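Long-range contact in beta-hydroxyacid dehydrogenase, 3-hydroxyisobutyrate dehydrogenase (Saccharomonospora xinjiangensis XJ-54, PDB 6GRL), which is an S-selective imine reductase, linked to reductive amination, that probably draws its hydride from NADPH: residues E277-G289 / Q293-T303. Sequence-based numbering, arbitrary orientation.
Sequences EVKELMDQRIADG and QGFSSLFELLT
The R285 guanidinium has the backbone O of S297 over one face, offset toward the rim, and OE1 of Q293 at its edge. The F295 ring is met at its edge by CE of M282, in plane. The C-terminal tail packs here against helix 273-287, in the helical C-terminal part of the chain, which belongs to the reductive aminase-like family. That helix ends in a Schellman motif at G289, and the chain then turns back. NE and NH2 of R285 both donate to OE1 of Q293. NH2 lies 2.8 Å from OE1 and uses an in-plane lone pair of the amide. NE is at 3.2 Å from OE1, tilted from that plane. The R285 chain leaves with CG anti to the backbone N (chi1 -170°) and bends at chi2, which carries the guanidinium past S297 to Q293. A leucine in its place would probably leave OE1 of Q293 without both these donors. E300 lays its CB near NH1, while its carboxylate bonds Y244. One turn earlier in the helix, L281 and L301 lie side by side, pointing opposite ways. CG of M282 packs on CD1 of L298 at 3.8 Å. CD1 of L301 lies 3.3 Å from the backbone O of L281.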
ATOM      1  N   GLU A 277       7.871   1.450 -26.323  1.00 19.70           N
ATOM      2  CA  GLU A 277       7.769   0.116 -25.739  0.54 20.08           C
ATOM      3  C   GLU A 277       6.421  -0.520 -26.053  1.00 20.36           C
ATOM      4  O   GLU A 277       6.354  -1.704 -26.404  1.00 21.29           O
ATOM      5  CB  GLU A 277       7.996   0.189 -24.228  0.54 19.32           C
ATOM      6  CG  GLU A 277       7.706  -1.106 -23.489  0.54 19.71           C
ATOM      7  CD  GLU A 277       7.611  -0.908 -21.989  0.54 18.93           C
ATOM      8  OE1 GLU A 277       8.599  -0.441 -21.386  0.54 22.18           O
ATOM      9  OE2 GLU A 277       6.548  -1.219 -21.412  0.54 18.79           O
ATOM     10  N   VAL A 278       5.338   0.253 -25.939  1.00 19.68           N
ATOM     11  CA  VAL A 278       4.009  -0.272 -26.238  1.00 19.96           C
ATOM     12  C   VAL A 278       3.899  -0.637 -27.714  1.00 20.89           C
ATOM     13  O   VAL A 278       3.318  -1.670 -28.072  1.00 21.67           O
ATOM     14  CB  VAL A 278       2.931   0.747 -25.824  1.00 19.08           C
ATOM     15  CG1 VAL A 278       1.570   0.324 -26.343  1.00 19.46           C
ATOM     16  CG2 VAL A 278       2.899   0.896 -24.314  1.00 18.36           C
ATOM     17  N   LYS A 279       4.462   0.199 -28.590  1.00 20.95           N
ATOM     18  CA  LYS A 279       4.403  -0.080 -30.022  1.00 21.92           C
ATOM     19  C   LYS A 279       5.124  -1.379 -30.364  1.00 23.07           C
ATOM     20  O   LYS A 279       4.637  -2.172 -31.178  1.00 24.00           O
ATOM     21  CB  LYS A 279       4.998   1.089 -30.808  1.00 21.89           C
ATOM     22  CG  LYS A 279       5.124   0.843 -32.304  1.00 26.52           C
ATOM     23  CD  LYS A 279       3.764   0.691 -32.963  1.00 27.11           C
ATOM     24  CE  LYS A 279       3.844   0.968 -34.460  1.00 29.49           C
ATOM     25  NZ  LYS A 279       4.766   0.038 -35.167  1.00 32.70           N
ATOM     26  N   GLU A 280       6.283  -1.619 -29.743  1.00 23.10           N
ATOM     27  CA  GLU A 280       7.015  -2.854 -30.004  1.00 24.29           C
ATOM     28  C   GLU A 280       6.228  -4.072 -29.539  1.00 24.73           C
ATOM     29  O   GLU A 280       6.213  -5.107 -30.215  1.00 25.97           O
ATOM     30  CB  GLU A 280       8.385  -2.807 -29.326  1.00 33.66           C
ATOM     31  CG  GLU A 280       9.523  -2.421 -30.256  1.00 40.05           C
ATOM     32  CD  GLU A 280       9.744  -3.438 -31.359  1.00 45.91           C
ATOM     33  OE1 GLU A 280      10.215  -4.555 -31.058  1.00 48.17           O
ATOM     34  OE2 GLU A 280       9.448  -3.119 -32.530  1.00 47.92           O
ATOM     35  N   LEU A 281       5.569  -3.969 -28.381  1.00 23.84           N
ATOM     36  CA  LEU A 281       4.742  -5.073 -27.903  1.00 24.34           C
ATOM     37  C   LEU A 281       3.549  -5.307 -28.824  1.00 24.86           C
ATOM     38  O   LEU A 281       3.192  -6.456 -29.108  1.00 25.98           O
ATOM     39  CB  LEU A 281       4.271  -4.798 -26.475  1.00 23.34           C
ATOM     40  CG  LEU A 281       5.344  -4.835 -25.386  1.00 22.99           C
ATOM     41  CD1 LEU A 281       4.803  -4.270 -24.081  1.00 21.91           C
ATOM     42  CD2 LEU A 281       5.859  -6.252 -25.185  1.00 24.22           C
ATOM     43  N   MET A 282       2.923  -4.227 -29.298  1.00 24.14           N
ATOM     44  CA  MET A 282       1.794  -4.369 -30.212  1.00 24.61           C
ATOM     45  C   MET A 282       2.223  -5.021 -31.519  1.00 25.94           C
ATOM     46  O   MET A 282       1.535  -5.913 -32.031  1.00 26.91           O
ATOM     47  CB  MET A 282       1.166  -3.005 -30.485  1.00 23.63           C
ATOM     48  CG  MET A 282       0.356  -2.449 -29.335  1.00 22.59           C
ATOM     49  SD  MET A 282      -0.306  -0.830 -29.749  1.00 22.76           S
ATOM     50  CE  MET A 282      -1.294  -0.488 -28.294  1.00 20.72           C
ATOM     51  N   ASP A 283       3.357  -4.588 -32.076  1.00 26.10           N
ATOM     52  CA  ASP A 283       3.824  -5.153 -33.337  1.00 27.48           C
ATOM     53  C   ASP A 283       4.138  -6.637 -33.192  1.00 29.49           C
ATOM     54  O   ASP A 283       3.885  -7.424 -34.111  1.00 30.05           O
ATOM     55  CB  ASP A 283       5.053  -4.392 -33.835  1.00 27.51           C
ATOM     56  CG  ASP A 283       4.718  -2.993 -34.318  1.00 28.33           C
ATOM     57  OD1 ASP A 283       3.523  -2.707 -34.539  1.00 28.98           O
ATOM     58  OD2 ASP A 283       5.652  -2.181 -34.488  1.00 28.82           O
ATOM     59  N   GLN A 284       4.685  -7.037 -32.043  1.00 29.21           N
ATOM     60  CA  GLN A 284       4.989  -8.449 -31.830  1.00 31.78           C
ATOM     61  C   GLN A 284       3.715  -9.276 -31.708  1.00 32.44           C
ATOM     62  O   GLN A 284       3.616 -10.361 -32.295  1.00 31.81           O
ATOM     63  CB  GLN A 284       5.862  -8.615 -30.586  1.00 33.36           C
ATOM     64  CG  GLN A 284       6.298 -10.048 -30.327  1.00 37.57           C
ATOM     65  CD  GLN A 284       7.135 -10.615 -31.458  1.00 41.25           C
ATOM     66  OE1 GLN A 284       8.023  -9.945 -31.987  1.00 42.55           O
ATOM     67  NE2 GLN A 284       6.853 -11.857 -31.838  1.00 43.78           N
ATOM     68  N   ARG A 285       2.728  -8.778 -30.959  1.00 29.19           N
ATOM     69  CA  ARG A 285       1.473  -9.508 -30.806  1.00 29.72           C
ATOM     70  C   ARG A 285       0.730  -9.614 -32.133  1.00 30.49           C
ATOM     71  O   ARG A 285       0.082 -10.631 -32.409  1.00 31.71           O
ATOM     72  CB  ARG A 285       0.600  -8.832 -29.750  1.00 29.78           C
ATOM     73  CG  ARG A 285      -0.624  -9.636 -29.344  1.00 30.90           C
ATOM     74  CD  ARG A 285      -0.261 -10.814 -28.459  1.00 32.02           C
ATOM     75  NE  ARG A 285      -1.453 -11.515 -27.988  1.00 32.52           N
ATOM     76  CZ  ARG A 285      -1.433 -12.695 -27.376  1.00 33.05           C
ATOM     77  NH1 ARG A 285      -0.280 -13.313 -27.160  1.00 33.97           N
ATOM     78  NH2 ARG A 285      -2.567 -13.258 -26.983  1.00 32.44           N
ATOM     79  N   ILE A 286       0.812  -8.575 -32.967  1.00 29.90           N
ATOM     80  CA  ILE A 286       0.214  -8.646 -34.298  1.00 30.71           C
ATOM     81  C   ILE A 286       0.960  -9.655 -35.162  1.00 32.43           C
ATOM     82  O   ILE A 286       0.345 -10.448 -35.886  1.00 33.67           O
ATOM     83  CB  ILE A 286       0.192  -7.251 -34.947  1.00 29.74           C
ATOM     84  CG1 ILE A 286      -0.810  -6.345 -34.231  1.00 28.33           C
ATOM     85  CG2 ILE A 286      -0.143  -7.352 -36.431  1.00 30.78           C
ATOM     86  CD1 ILE A 286      -0.606  -4.876 -34.516  1.00 27.68           C
ATOM     87  N   ALA A 287       2.294  -9.647 -35.096  1.00 32.62           N
ATOM     88  CA  ALA A 287       3.078 -10.603 -35.871  1.00 34.37           C
ATOM     89  C   ALA A 287       2.835 -12.035 -35.411  1.00 36.54           C
ATOM     90  O   ALA A 287       2.997 -12.974 -36.200  1.00 38.89           O
ATOM     91  CB  ALA A 287       4.565 -10.261 -35.781  1.00 34.64           C
ATOM     92  N   ASP A 288       2.446 -12.223 -34.151  1.00 37.33           N
ATOM     93  CA  ASP A 288       2.145 -13.547 -33.624  1.00 37.64           C
ATOM     94  C   ASP A 288       0.764 -14.048 -34.027  1.00 38.51           C
ATOM     95  O   ASP A 288       0.381 -15.151 -33.620  1.00 40.94           O
ATOM     96  CB  ASP A 288       2.265 -13.547 -32.097  1.00 39.50           C
ATOM     97  CG  ASP A 288       3.693 -13.345 -31.624  1.00 42.50           C
ATOM     98  OD1 ASP A 288       4.625 -13.631 -32.404  1.00 44.57           O
ATOM     99  OD2 ASP A 288       3.883 -12.904 -30.470  1.00 42.34           O
ATOM    100  N   GLY A 289       0.012 -13.275 -34.805  1.00 36.27           N
ATOM    101  CA  GLY A 289      -1.293 -13.704 -35.268  1.00 36.96           C
ATOM    102  C   GLY A 289      -2.457 -13.303 -34.394  1.00 35.85           C
ATOM    103  O   GLY A 289      -3.544 -13.872 -34.539  1.00 36.63           O
ATOM    104  N   GLN A 293      -6.943  -8.924 -31.343  1.00 29.43           N
ATOM    105  CA  GLN A 293      -7.134  -8.799 -29.905  1.00 28.77           C
ATOM    106  C   GLN A 293      -6.885  -7.349 -29.486  1.00 27.11           C
ATOM    107  O   GLN A 293      -6.800  -6.443 -30.319  1.00 26.53           O
ATOM    108  CB  GLN A 293      -6.237  -9.790 -29.169  1.00 29.46           C
ATOM    109  CG  GLN A 293      -6.659 -11.242 -29.355  1.00 31.25           C
ATOM    110  CD  GLN A 293      -5.704 -12.224 -28.704  1.00 32.08           C
ATOM    111  OE1 GLN A 293      -4.636 -11.845 -28.227  1.00 31.31           O
ATOM    112  NE2 GLN A 293      -6.087 -13.496 -28.683  1.00 40.31           N
ATOM    113  N   GLY A 294      -6.762  -7.113 -28.182  1.00 26.42           N
ATOM    114  CA  GLY A 294      -6.635  -5.758 -27.684  1.00 24.96           C
ATOM    115  C   GLY A 294      -5.414  -5.510 -26.822  1.00 25.32           C
ATOM    116  O   GLY A 294      -4.465  -6.301 -26.827  1.00 24.87           O
ATOM    117  N   PHE A 295      -5.438  -4.409 -26.068  1.00 23.11           N
ATOM    118  CA  PHE A 295      -4.273  -4.015 -25.283  1.00 22.38           C
ATOM    119  C   PHE A 295      -3.984  -5.007 -24.164  1.00 22.88           C
ATOM    120  O   PHE A 295      -2.817  -5.287 -23.864  1.00 22.88           O
ATOM    121  CB  PHE A 295      -4.478  -2.614 -24.706  1.00 21.16           C
ATOM    122  CG  PHE A 295      -3.273  -2.078 -23.989  1.00 20.40           C
ATOM    123  CD1 PHE A 295      -2.296  -1.381 -24.679  1.00 23.57           C
ATOM    124  CD2 PHE A 295      -3.112  -2.282 -22.629  1.00 20.19           C
ATOM    125  CE1 PHE A 295      -1.183  -0.890 -24.025  1.00 23.02           C
ATOM    126  CE2 PHE A 295      -2.000  -1.799 -21.970  1.00 19.53           C
ATOM    127  CZ  PHE A 295      -1.036  -1.100 -22.667  1.00 22.29           C
ATOM    128  N   SER A 296      -5.029  -5.539 -23.524  1.00 23.39           N
ATOM    129  CA  SER A 296      -4.819  -6.436 -22.393  1.00 23.96           C
ATOM    130  C   SER A 296      -4.059  -7.693 -22.800  1.00 25.11           C
ATOM    131  O   SER A 296      -3.386  -8.307 -21.964  1.00 25.46           O
ATOM    132  CB  SER A 296      -6.161  -6.807 -21.760  1.00 24.54           C
ATOM    133  OG  SER A 296      -6.987  -7.500 -22.678  1.00 26.59           O
ATOM    134  N   SER A 297      -4.139  -8.081 -24.075  1.00 25.81           N
ATOM    135  CA  SER A 297      -3.442  -9.275 -24.539  1.00 27.08           C
ATOM    136  C   SER A 297      -1.929  -9.101 -24.543  1.00 26.70           C
ATOM    137  O   SER A 297      -1.204 -10.100 -24.595  1.00 27.74           O
ATOM    138  CB  SER A 297      -3.924  -9.658 -25.939  1.00 27.95           C
ATOM    139  OG  SER A 297      -3.458  -8.739 -26.911  1.00 27.21           O
ATOM    140  N   LEU A 298      -1.434  -7.861 -24.490  1.00 25.34           N
ATOM    141  CA  LEU A 298       0.004  -7.643 -24.409  1.00 25.00           C
ATOM    142  C   LEU A 298       0.591  -8.192 -23.115  1.00 25.12           C
ATOM    143  O   LEU A 298       1.808  -8.395 -23.035  1.00 25.25           O
ATOM    144  CB  LEU A 298       0.319  -6.152 -24.535  1.00 23.60           C
ATOM    145  CG  LEU A 298      -0.188  -5.486 -25.818  1.00 23.47           C
ATOM    146  CD1 LEU A 298       0.136  -3.999 -25.820  1.00 22.21           C
ATOM    147  CD2 LEU A 298       0.389  -6.166 -27.054  1.00 24.56           C
ATOM    148  N   PHE A 299      -0.249  -8.438 -22.106  1.00 25.17           N
ATOM    149  CA  PHE A 299       0.228  -9.046 -20.870  1.00 27.46           C
ATOM    150  C   PHE A 299       0.823 -10.426 -21.118  1.00 30.10           C
ATOM    151  O   PHE A 299       1.703 -10.865 -20.368  1.00 27.26           O
ATOM    152  CB  PHE A 299      -0.916  -9.131 -19.861  1.00 25.53           C
ATOM    153  CG  PHE A 299      -0.478  -9.502 -18.476  1.00 25.66           C
ATOM    154  CD1 PHE A 299       0.249  -8.611 -17.704  1.00 26.43           C
ATOM    155  CD2 PHE A 299      -0.800 -10.737 -17.942  1.00 27.07           C
ATOM    156  CE1 PHE A 299       0.654  -8.952 -16.426  1.00 26.12           C
ATOM    157  CE2 PHE A 299      -0.404 -11.082 -16.663  1.00 28.35           C
ATOM    158  CZ  PHE A 299       0.326 -10.188 -15.904  1.00 26.04           C
ATOM    159  N   GLU A 300       0.365 -11.117 -22.164  1.00 28.11           N
ATOM    160  CA  GLU A 300       0.919 -12.428 -22.485  1.00 29.73           C
ATOM    161  C   GLU A 300       2.380 -12.334 -22.907  1.00 29.66           C
ATOM    162  O   GLU A 300       3.130 -13.304 -22.755  1.00 31.16           O
ATOM    163  CB  GLU A 300       0.093 -13.093 -23.586  1.00 30.94           C
ATOM    164  CG  GLU A 300      -1.348 -13.370 -23.196  1.00 32.99           C
ATOM    165  CD  GLU A 300      -1.469 -14.425 -22.114  1.00 38.28           C
ATOM    166  OE1 GLU A 300      -0.675 -15.389 -22.127  1.00 39.84           O
ATOM    167  OE2 GLU A 300      -2.358 -14.288 -21.247  1.00 39.66           O
ATOM    168  N   LEU A 301       2.800 -11.181 -23.434  1.00 29.01           N
ATOM    169  CA  LEU A 301       4.191 -10.989 -23.818  1.00 29.97           C
ATOM    170  C   LEU A 301       5.077 -10.608 -22.641  1.00 31.24           C
ATOM    171  O   LEU A 301       6.289 -10.849 -22.690  1.00 33.74           O
ATOM    172  CB  LEU A 301       4.296  -9.914 -24.903  1.00 28.30           C
ATOM    173  CG  LEU A 301       3.728 -10.273 -26.276  1.00 29.67           C
ATOM    174  CD1 LEU A 301       3.760  -9.063 -27.195  1.00 27.65           C
ATOM    175  CD2 LEU A 301       4.500 -11.434 -26.883  1.00 32.82           C
ATOM    176  N   LEU A 302       4.504 -10.021 -21.591  1.00 29.22           N
ATOM    177  CA  LEU A 302       5.266  -9.608 -20.420  1.00 30.58           C
ATOM    178  C   LEU A 302       5.423 -10.736 -19.409  1.00 32.73           C
ATOM    179  O   LEU A 302       6.509 -10.915 -18.845  1.00 35.00           O
ATOM    180  CB  LEU A 302       4.596  -8.403 -19.758  1.00 29.02           C
ATOM    181  CG  LEU A 302       4.446  -7.163 -20.639  1.00 25.94           C
ATOM    182  CD1 LEU A 302       3.590  -6.116 -19.947  1.00 26.45           C
ATOM    183  CD2 LEU A 302       5.809  -6.594 -21.001  1.00 24.09           C
ATOM    184  N   THR A 303       4.360 -11.491 -19.157  1.00 31.50           N
ATOM    185  CA  THR A 303       4.430 -12.644 -18.266  1.00 36.60           C
ATOM    186  C   THR A 303       3.782 -13.865 -18.911  1.00 38.61           C
ATOM    187  O   THR A 303       2.573 -13.890 -19.140  1.00 39.71           O
ATOM    188  CB  THR A 303       3.742 -12.371 -16.913  1.00 38.96           C
ATOM    189  OG1 THR A 303       2.322 -12.346 -17.093  1.00 44.67           O
ATOM    190  CG2 THR A 303       4.202 -11.049 -16.326  1.00 33.66           C
TER